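Local coordinates for HTH tetR-type domain-containing protein (Streptomyces coelicolor A3, PDB 3IUV) that probably binds DNA and regulates transcription as a dimeric TetR-family factor, its specific role being unknown, at residues K26-A38 / T47-V59. Sequence-based numbering, arbitrary orientation.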
loop_
_atom_site.group_PDB
_atom_site.type_symbol
_atom_site.label_atom_id
_atom_site.label_comp_id
_atom_site.label_asym_id
_atom_site.label_seq_id
_atom_site.Cartn_x
_atom_site.Cartn_y
_atom_site.Cartn_z
ATOM N N LYS A 26 0.703 -17.766 -0.066
ATOM C CA LYS A 26 1.987 -18.001 -0.744
ATOM C C LYS A 26 2.383 -16.859 -1.684
ATOM O O LYS A 26 3.387 -16.944 -2.390
ATOM C CB LYS A 26 1.984 -19.332 -1.508
ATOM C CG LYS A 26 2.358 -20.547 -0.671
ATOM C CD LYS A 26 3.810 -20.492 -0.216
ATOM C CE LYS A 26 4.165 -21.700 0.642
ATOM N NZ LYS A 26 5.564 -21.653 1.153
ATOM N N GLY A 27 1.576 -15.803 -1.699
ATOM C CA GLY A 27 1.918 -14.569 -2.383
ATOM C C GLY A 27 1.896 -14.602 -3.897
ATOM O O GLY A 27 1.568 -15.615 -4.513
ATOM N N ILE A 28 2.250 -13.465 -4.490
ATOM C CA ILE A 28 2.343 -13.309 -5.939
ATOM C C ILE A 28 3.126 -14.441 -6.590
ATOM O O ILE A 28 2.831 -14.853 -7.717
ATOM C CB ILE A 28 3.014 -11.955 -6.306
ATOM C CG1 ILE A 28 3.591 -12.000 -7.723
ATOM C CG2 ILE A 28 4.108 -11.584 -5.290
ATOM C CD1 ILE A 28 2.550 -12.004 -8.814
ATOM N N ALA A 29 4.114 -14.950 -5.864
ATOM C CA ALA A 29 5.085 -15.874 -6.431
ATOM C C ALA A 29 4.723 -17.342 -6.248
ATOM O O ALA A 29 5.384 -18.219 -6.804
ATOM C CB ALA A 29 6.456 -15.601 -5.847
ATOM N N GLY A 30 3.680 -17.613 -5.470
ATOM C CA GLY A 30 3.295 -18.984 -5.186
ATOM C C GLY A 30 2.109 -19.476 -5.998
ATOM O O GLY A 30 1.601 -20.576 -5.772
ATOM N N LEU A 31 1.674 -18.665 -6.956
ATOM C CA LEU A 31 0.454 -18.961 -7.696
ATOM C C LEU A 31 0.667 -19.068 -9.204
ATOM O O LEU A 31 1.008 -18.092 -9.873
ATOM C CB LEU A 31 -0.629 -17.931 -7.359
ATOM C CG LEU A 31 -1.659 -17.600 -8.436
ATOM C CD1 LEU A 31 -3.051 -17.509 -7.846
ATOM C CD2 LEU A 31 -1.278 -16.314 -9.139
ATOM N N SER A 32 0.459 -20.271 -9.725
ATOM C CA SER A 32 0.585 -20.532 -11.148
ATOM C C SER A 32 -0.462 -21.557 -11.518
ATOM O O SER A 32 -0.930 -22.297 -10.657
ATOM C CB SER A 32 1.955 -21.110 -11.455
ATOM O OG SER A 32 1.995 -22.473 -11.072
ATOM N N HIS A 33 -0.820 -21.610 -12.798
ATOM C CA HIS A 33 -1.788 -22.594 -13.290
ATOM C C HIS A 33 -1.689 -23.921 -12.578
ATOM O O HIS A 33 -2.698 -24.494 -12.171
ATOM C CB HIS A 33 -1.592 -22.842 -14.777
ATOM C CG HIS A 33 -2.055 -21.707 -15.623
ATOM N ND1 HIS A 33 -1.190 -20.781 -16.155
ATOM C CD2 HIS A 33 -3.300 -21.327 -15.993
ATOM C CE1 HIS A 33 -1.882 -19.881 -16.835
ATOM N NE2 HIS A 33 -3.164 -20.188 -16.747
ATOM N N ARG A 34 -0.462 -24.410 -12.445
ATOM C CA ARG A 34 -0.249 -25.724 -11.882
ATOM C C ARG A 34 -0.569 -25.733 -10.383
ATOM O O ARG A 34 -1.103 -26.717 -9.871
ATOM C CB ARG A 34 1.177 -26.202 -12.178
ATOM C CG ARG A 34 1.337 -27.699 -12.167
ATOM C CD ARG A 34 2.152 -28.181 -13.360
ATOM N NE ARG A 34 2.149 -29.640 -13.453
ATOM C CZ ARG A 34 2.334 -30.324 -14.582
ATOM N NH1 ARG A 34 2.530 -29.679 -15.723
ATOM N NH2 ARG A 34 2.317 -31.656 -14.574
ATOM N N THR A 35 -0.280 -24.630 -9.692
ATOM C CA THR A 35 -0.455 -24.570 -8.235
ATOM C C THR A 35 -1.891 -24.258 -7.871
ATOM O O THR A 35 -2.417 -24.733 -6.861
ATOM C CB THR A 35 0.419 -23.495 -7.576
ATOM O OG1 THR A 35 1.625 -23.317 -8.328
ATOM C CG2 THR A 35 0.755 -23.918 -6.163
ATOM N N VAL A 36 -2.509 -23.426 -8.694
ATOM C CA VAL A 36 -3.939 -23.203 -8.625
ATOM C C VAL A 36 -4.714 -24.480 -8.981
ATOM O O VAL A 36 -5.739 -24.779 -8.378
ATOM C CB VAL A 36 -4.341 -22.067 -9.561
ATOM C CG1 VAL A 36 -5.692 -21.511 -9.161
ATOM C CG2 VAL A 36 -3.293 -20.971 -9.505
ATOM N N ALA A 37 -4.228 -25.240 -9.957
ATOM C CA ALA A 37 -4.887 -26.498 -10.303
ATOM C C ALA A 37 -4.855 -27.440 -9.102
ATOM O O ALA A 37 -5.877 -27.978 -8.683
ATOM C CB ALA A 37 -4.230 -27.142 -11.510
ATOM N N ALA A 38 -3.666 -27.628 -8.545
ATOM C CA ALA A 38 -3.523 -28.403 -7.322
ATOM C C ALA A 38 -4.516 -27.936 -6.262
ATOM O O ALA A 38 -5.362 -28.715 -5.820
ATOM C CB ALA A 38 -2.091 -28.314 -6.791
ATOM N N THR A 47 -8.203 -25.220 -15.610
ATOM C CA THR A 47 -7.472 -24.063 -15.204
ATOM C C THR A 47 -7.148 -23.186 -16.416
ATOM O O THR A 47 -7.400 -21.974 -16.422
ATOM C CB THR A 47 -6.213 -24.572 -14.460
ATOM O OG1 THR A 47 -6.404 -24.400 -13.045
ATOM C CG2 THR A 47 -4.932 -23.908 -14.969
ATOM N N THR A 48 -6.627 -23.792 -17.470
ATOM C CA THR A 48 -6.207 -22.990 -18.594
ATOM C C THR A 48 -7.393 -22.667 -19.526
ATOM O O THR A 48 -7.417 -21.647 -20.224
ATOM C CB THR A 48 -5.016 -23.647 -19.300
ATOM O OG1 THR A 48 -5.440 -24.859 -19.923
ATOM C CG2 THR A 48 -3.927 -23.987 -18.276
ATOM N N TYR A 49 -8.393 -23.533 -19.506
ATOM C CA TYR A 49 -9.585 -23.350 -20.314
ATOM C C TYR A 49 -10.257 -22.051 -19.868
ATOM O O TYR A 49 -10.787 -21.271 -20.659
ATOM C CB TYR A 49 -10.499 -24.567 -20.134
ATOM C CG TYR A 49 -11.847 -24.462 -20.793
ATOM C CD1 TYR A 49 -11.955 -24.214 -22.151
ATOM C CD2 TYR A 49 -13.020 -24.626 -20.047
ATOM C CE1 TYR A 49 -13.187 -24.121 -22.756
ATOM C CE2 TYR A 49 -14.254 -24.530 -20.638
ATOM C CZ TYR A 49 -14.332 -24.279 -21.998
ATOM O OH TYR A 49 -15.562 -24.190 -22.605
ATOM N N HIS A 50 -10.172 -21.794 -18.581
ATOM C CA HIS A 50 -10.727 -20.577 -18.043
ATOM C C HIS A 50 -9.735 -19.411 -17.989
ATOM O O HIS A 50 -10.138 -18.260 -18.012
ATOM C CB HIS A 50 -11.336 -20.866 -16.677
ATOM C CG HIS A 50 -12.526 -21.763 -16.758
ATOM N ND1 HIS A 50 -13.729 -21.351 -17.277
ATOM C CD2 HIS A 50 -12.684 -23.073 -16.424
ATOM C CE1 HIS A 50 -14.588 -22.354 -17.248
ATOM N NE2 HIS A 50 -13.975 -23.405 -16.729
ATOM N N PHE A 51 -8.442 -19.687 -17.935
ATOM C CA PHE A 51 -7.485 -18.589 -17.860
ATOM C C PHE A 51 -6.235 -18.916 -18.630
ATOM O O PHE A 51 -5.406 -19.695 -18.166
ATOM C CB PHE A 51 -7.121 -18.266 -16.403
ATOM C CG PHE A 51 -8.308 -17.967 -15.538
ATOM C CD1 PHE A 51 -8.800 -18.921 -14.661
ATOM C CD2 PHE A 51 -8.946 -16.736 -15.611
ATOM C CE1 PHE A 51 -9.910 -18.654 -13.863
ATOM C CE2 PHE A 51 -10.062 -16.462 -14.822
ATOM C CZ PHE A 51 -10.547 -17.424 -13.948
ATOM N N ALA A 52 -6.103 -18.308 -19.804
ATOM C CA ALA A 52 -4.902 -18.460 -20.621
ATOM C C ALA A 52 -3.650 -17.848 -19.971
ATOM O O ALA A 52 -2.721 -18.583 -19.588
ATOM C CB ALA A 52 -5.133 -17.861 -21.979
ATOM N N THR A 53 -3.608 -16.515 -19.855
ATOM C CA THR A 53 -2.453 -15.876 -19.237
ATOM C C THR A 53 -2.543 -16.110 -17.749
ATOM O O THR A 53 -3.626 -16.370 -17.229
ATOM C CB THR A 53 -2.361 -14.354 -19.507
ATOM O OG1 THR A 53 -3.212 -13.640 -18.603
ATOM C CG2 THR A 53 -2.752 -14.039 -20.926
ATOM N N LEU A 54 -1.400 -16.035 -17.074
ATOM C CA LEU A 54 -1.374 -16.111 -15.627
ATOM C C LEU A 54 -2.026 -14.840 -15.146
ATOM O O LEU A 54 -2.514 -14.770 -14.019
ATOM C CB LEU A 54 0.062 -16.180 -15.107
ATOM C CG LEU A 54 0.353 -17.084 -13.900
ATOM C CD1 LEU A 54 -0.632 -16.840 -12.758
ATOM C CD2 LEU A 54 0.366 -18.568 -14.310
ATOM N N ASP A 55 -2.034 -13.832 -16.015
ATOM C CA ASP A 55 -2.603 -12.529 -15.677
ATOM C C ASP A 55 -4.090 -12.630 -15.458
ATOM O O ASP A 55 -4.594 -12.159 -14.440
ATOM C CB ASP A 55 -2.327 -11.499 -16.769
ATOM C CG ASP A 55 -0.893 -11.035 -16.772
ATOM O OD1 ASP A 55 -0.458 -10.473 -17.800
ATOM O OD2 ASP A 55 -0.201 -11.245 -15.751
ATOM N N ASP A 56 -4.780 -13.246 -16.417
ATOM C CA ASP A 56 -6.227 -13.372 -16.368
ATOM C C ASP A 56 -6.627 -13.990 -15.051
ATOM O O ASP A 56 -7.625 -13.599 -14.442
ATOM C CB ASP A 56 -6.708 -14.233 -17.519
ATOM C CG ASP A 56 -6.048 -13.861 -18.814
ATOM O OD1 ASP A 56 -5.600 -14.772 -19.547
ATOM O OD2 ASP A 56 -5.950 -12.646 -19.074
ATOM N N LEU A 57 -5.831 -14.944 -14.593
ATOM C CA LEU A 57 -6.105 -15.518 -13.293
ATOM C C LEU A 57 -5.960 -14.450 -12.199
ATOM O O LEU A 57 -6.903 -14.190 -11.451
ATOM C CB LEU A 57 -5.211 -16.720 -13.025
ATOM C CG LEU A 57 -5.906 -17.756 -12.143
ATOM C CD1 LEU A 57 -4.873 -18.545 -11.374
ATOM C CD2 LEU A 57 -6.884 -17.078 -11.186
HETATM N N MSE A 58 -4.796 -13.813 -12.116
HETATM C CA MSE A 58 -4.620 -12.729 -11.150
HETATM C C MSE A 58 -5.578 -11.577 -11.400
HETATM O O MSE A 58 -5.939 -10.848 -10.469
HETATM C CB MSE A 58 -3.189 -12.207 -11.148
HETATM C CG MSE A 58 -2.190 -13.209 -10.625
HETATM SE SE MSE A 58 -0.453 -12.430 -10.280
HETATM C CE MSE A 58 0.648 -14.000 -10.742
ATOM N N VAL A 59 -5.979 -11.396 -12.655
ATOM C CA VAL A 59 -6.859 -10.282 -12.987
ATOM C C VAL A 59 -8.253 -10.564 -12.491
ATOM O O VAL A 59 -8.896 -9.692 -11.903
ATOM C CB VAL A 59 -6.935 -9.988 -14.490
ATOM C CG1 VAL A 59 -7.980 -8.878 -14.756
ATOM C CG2 VAL A 59 -5.567 -9.583 -15.012
#
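Ala37 and Thr47 bring the two backbones nearest at one end, 6.1 Å between their CA atoms; at Ser32 and Leu54 the CA–CA distance is 6.6 Å, and by Ile28 and Met58 the chains have drawn apart to 8.7 Å. The 26-38 segment is a loop that enters helix 33-40 with Ser32 as N-cap, while 47-59 takes in the end of helix 44-50, a short turn and the start of helix 54-73, where Thr53 is the N-cap and, with Asp56, is placed as in a capping box, though the position of Thr53 OG1 is less certain. The one hydrogen bond across the contact runs from the His33 ring to the turn: NE2 donates to Phe51 O at 2.7 Å, with an N-H...O angle of 148° and the donor tilted 29° from the carbonyl plane. CG of His33 lies beside its backbone N (chi1 -73°), which swings the ring off its helix to the point where helix 44-50 ends. Thr47 CG2 meets the ring at its edge, Thr48 CG2 comes in obliquely, and Leu54 CD2 sits 3.3 Å from His33 ND1. With an alanine here Phe51 O would probably lose this donor, and a gap is likely to open between Thr47 and Leu54. Helices 33-40 and 44-50 make up the predicted helix-turn-helix of the TetR-type DNA-binding domain, so His33 ties its first helix to the exit of the second, the recognition helix in this family. Deeper in, Val36 and Leu57 meet tip to tip, CG2 to CD1 at 3.4 Å, and Leu57 also packs on Ala19 of helix 11-24. Leu31 joins the same apolar layer: its CD2 reaches Leu54 CD1 and the CE of Met58, a selenomethionine whose chain runs opposite to that of Leu31. Ile28 crosses Met58 at about a right angle, CD1 touching both SE and CE, and also packs against Ile28 of the second subunit.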